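Long-range contact in flagellar hook associated protein type 3 FlgL (Legionella pneumophila subsp. pneumophila, PDB 5YTI), which probably serves as a structural component of the bacterial flagellum, as a hook-associated protein of the flagellin family: residues S160-Q165 and L172-D177. Numbering follows the deposited sequence.
Sequences STQRFQ and LVAVND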
loop_
_atom_site.group_PDB
_atom_site.type_symbol
_atom_site.label_atom_id
_atom_site.label_comp_id
_atom_site.label_asym_id
_atom_site.label_seq_id
_atom_site.Cartn_x
_atom_site.Cartn_y
_atom_site.Cartn_z
ATOM N N SER A 160 -2.588 2.374 -15.495
ATOM C CA SER A 160 -2.067 1.128 -14.936
ATOM C C SER A 160 -1.939 -0.036 -15.928
ATOM O O SER A 160 -2.109 -1.143 -15.502
ATOM C CB SER A 160 -2.952 0.678 -13.766
ATOM O OG SER A 160 -3.121 1.696 -12.797
ATOM N N THR A 161 -1.623 0.179 -17.208
ATOM C CA THR A 161 -1.716 -0.895 -18.204
ATOM C C THR A 161 -0.391 -1.464 -18.695
ATOM O O THR A 161 0.415 -0.785 -19.326
ATOM C CB THR A 161 -2.573 -0.457 -19.409
ATOM O OG1 THR A 161 -3.912 -0.271 -18.960
ATOM C CG2 THR A 161 -2.588 -1.498 -20.534
ATOM N N GLN A 162 -0.208 -2.755 -18.440
ATOM C CA GLN A 162 1.019 -3.479 -18.810
ATOM C C GLN A 162 0.920 -4.119 -20.202
ATOM O O GLN A 162 -0.076 -4.746 -20.554
ATOM C CB GLN A 162 1.341 -4.571 -17.762
ATOM C CG GLN A 162 1.726 -4.046 -16.383
ATOM C CD GLN A 162 2.095 -5.134 -15.362
ATOM O OE1 GLN A 162 1.235 -5.929 -14.937
ATOM N NE2 GLN A 162 3.373 -5.154 -14.940
ATOM N N ARG A 163 1.978 -3.965 -20.979
ATOM C CA ARG A 163 2.112 -4.703 -22.224
ATOM C C ARG A 163 2.642 -6.092 -21.933
ATOM O O ARG A 163 3.763 -6.246 -21.440
ATOM C CB ARG A 163 3.053 -3.989 -23.193
ATOM C CG ARG A 163 2.345 -2.995 -24.109
ATOM C CD ARG A 163 3.252 -2.513 -25.249
ATOM N NE ARG A 163 4.662 -2.389 -24.842
ATOM C CZ ARG A 163 5.134 -1.560 -23.897
ATOM N NH1 ARG A 163 6.441 -1.543 -23.624
ATOM N NH2 ARG A 163 4.320 -0.755 -23.216
ATOM N N PHE A 164 1.799 -7.085 -22.205
ATOM C CA PHE A 164 2.173 -8.490 -22.147
ATOM C C PHE A 164 2.658 -8.926 -23.547
ATOM O O PHE A 164 2.171 -8.450 -24.554
ATOM C CB PHE A 164 0.988 -9.334 -21.682
ATOM C CG PHE A 164 0.580 -9.089 -20.245
ATOM C CD1 PHE A 164 1.318 -9.622 -19.194
ATOM C CD2 PHE A 164 -0.572 -8.371 -19.943
ATOM C CE1 PHE A 164 0.941 -9.419 -17.879
ATOM C CE2 PHE A 164 -0.956 -8.165 -18.634
ATOM C CZ PHE A 164 -0.192 -8.689 -17.601
ATOM N N GLN A 165 3.645 -9.806 -23.615
ATOM C CA GLN A 165 4.229 -10.174 -24.889
ATOM C C GLN A 165 4.439 -11.665 -25.012
ATOM O O GLN A 165 5.009 -12.298 -24.103
ATOM C CB GLN A 165 5.553 -9.484 -25.059
ATOM C CG GLN A 165 5.381 -8.024 -25.350
ATOM C CD GLN A 165 6.217 -7.610 -26.517
ATOM O OE1 GLN A 165 5.681 -7.412 -27.601
ATOM N NE2 GLN A 165 7.552 -7.525 -26.323
ATOM N N LEU A 172 2.800 -15.420 -21.949
ATOM C CA LEU A 172 2.873 -13.979 -22.039
ATOM C C LEU A 172 3.700 -13.501 -20.837
ATOM O O LEU A 172 3.621 -14.071 -19.758
ATOM C CB LEU A 172 1.464 -13.372 -22.033
ATOM C CG LEU A 172 0.621 -13.372 -23.315
ATOM C CD1 LEU A 172 0.603 -14.765 -23.938
ATOM C CD2 LEU A 172 -0.812 -12.859 -23.078
ATOM N N VAL A 173 4.504 -12.463 -21.040
ATOM C CA VAL A 173 5.344 -11.854 -19.983
ATOM C C VAL A 173 5.216 -10.315 -20.002
ATOM O O VAL A 173 5.220 -9.697 -21.063
ATOM C CB VAL A 173 6.830 -12.188 -20.204
ATOM C CG1 VAL A 173 7.727 -11.371 -19.282
ATOM C CG2 VAL A 173 7.051 -13.669 -20.016
ATOM N N ALA A 174 5.122 -9.677 -18.839
ATOM C CA ALA A 174 4.951 -8.215 -18.814
ATOM C C ALA A 174 6.291 -7.514 -19.008
ATOM O O ALA A 174 7.249 -7.860 -18.336
ATOM C CB ALA A 174 4.306 -7.777 -17.506
ATOM N N VAL A 175 6.360 -6.531 -19.905
ATOM C CA VAL A 175 7.642 -5.927 -20.221
ATOM C C VAL A 175 7.800 -4.549 -19.635
ATOM O O VAL A 175 8.730 -3.829 -20.000
ATOM C CB VAL A 175 7.882 -5.826 -21.730
ATOM C CG1 VAL A 175 7.728 -7.185 -22.372
ATOM C CG2 VAL A 175 6.933 -4.824 -22.361
ATOM N N ASN A 176 6.901 -4.169 -18.739
ATOM C CA ASN A 176 7.000 -2.880 -18.062
ATOM C C ASN A 176 6.278 -2.925 -16.751
ATOM O O ASN A 176 5.542 -3.870 -16.455
ATOM C CB ASN A 176 6.412 -1.749 -18.923
ATOM C CG ASN A 176 4.915 -1.871 -19.131
ATOM O OD1 ASN A 176 4.410 -2.883 -19.592
ATOM N ND2 ASN A 176 4.206 -0.819 -18.816
ATOM N N ASP A 177 6.510 -1.891 -15.956
ATOM C CA ASP A 177 5.690 -1.620 -14.784
ATOM C C ASP A 177 5.158 -0.191 -14.900
ATOM O O ASP A 177 5.570 0.554 -15.798
ATOM C CB ASP A 177 6.486 -1.798 -13.505
ATOM C CG ASP A 177 6.972 -3.220 -13.303
ATOM O OD1 ASP A 177 8.054 -3.559 -13.832
ATOM O OD2 ASP A 177 6.302 -3.990 -12.570
#
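Asn176 is held by two hydrogen bonds from the facing segment, one from Gln162 and one from Arg163, where a short antiparallel hairpin, strands 164-168 and 171-174, runs out into loop. Asn176 CG stands between its own backbone N and carbonyl carbon (chi1 66°), and OD1 receives the backbone N of Arg163 at 3.0 Å, in the amide plane and on a lone pair. In return, the Gln162 chain, extended beyond CG, carries NE2 to the backbone O of Asn176 at 2.9 Å, in the plane of that carbonyl. Further along, Val175 N donates to Arg163 O almost in line with the C=O bond (173°). Phe164 and Ala174 then form a non-hydrogen-bonded pair, followed by Gln165 and Val173, whose backbone N and O atoms bond reciprocally.

Phe164 and Ala174 point to one face of the hairpin, Gln165 and Val173 to the other. Ala174 CB lies 3.8 Å from Phe164 CE1 and equally near Gln162 NE2, while Gln162 CB sits over a face of the Phe164 ring, offset toward its rim; Phe164 CB also meets Leu172 CB. Gln165 crosses Val175 at about a right angle, its CG 3.9 Å from Val175 CG1, and the Arg163 guanidinium reaches Val175 CG2 through NH1, with Asn176 OD1 over one of its faces.

Val173 packs on helix 316-374 and Val175 on helix 49-96, while Arg348 bonds to Ala174 O and forms a salt bridge with Asp177. Side-chain amides thus carry the pairing past the last beta bridge, linking the two segments where regular backbone pairing ends.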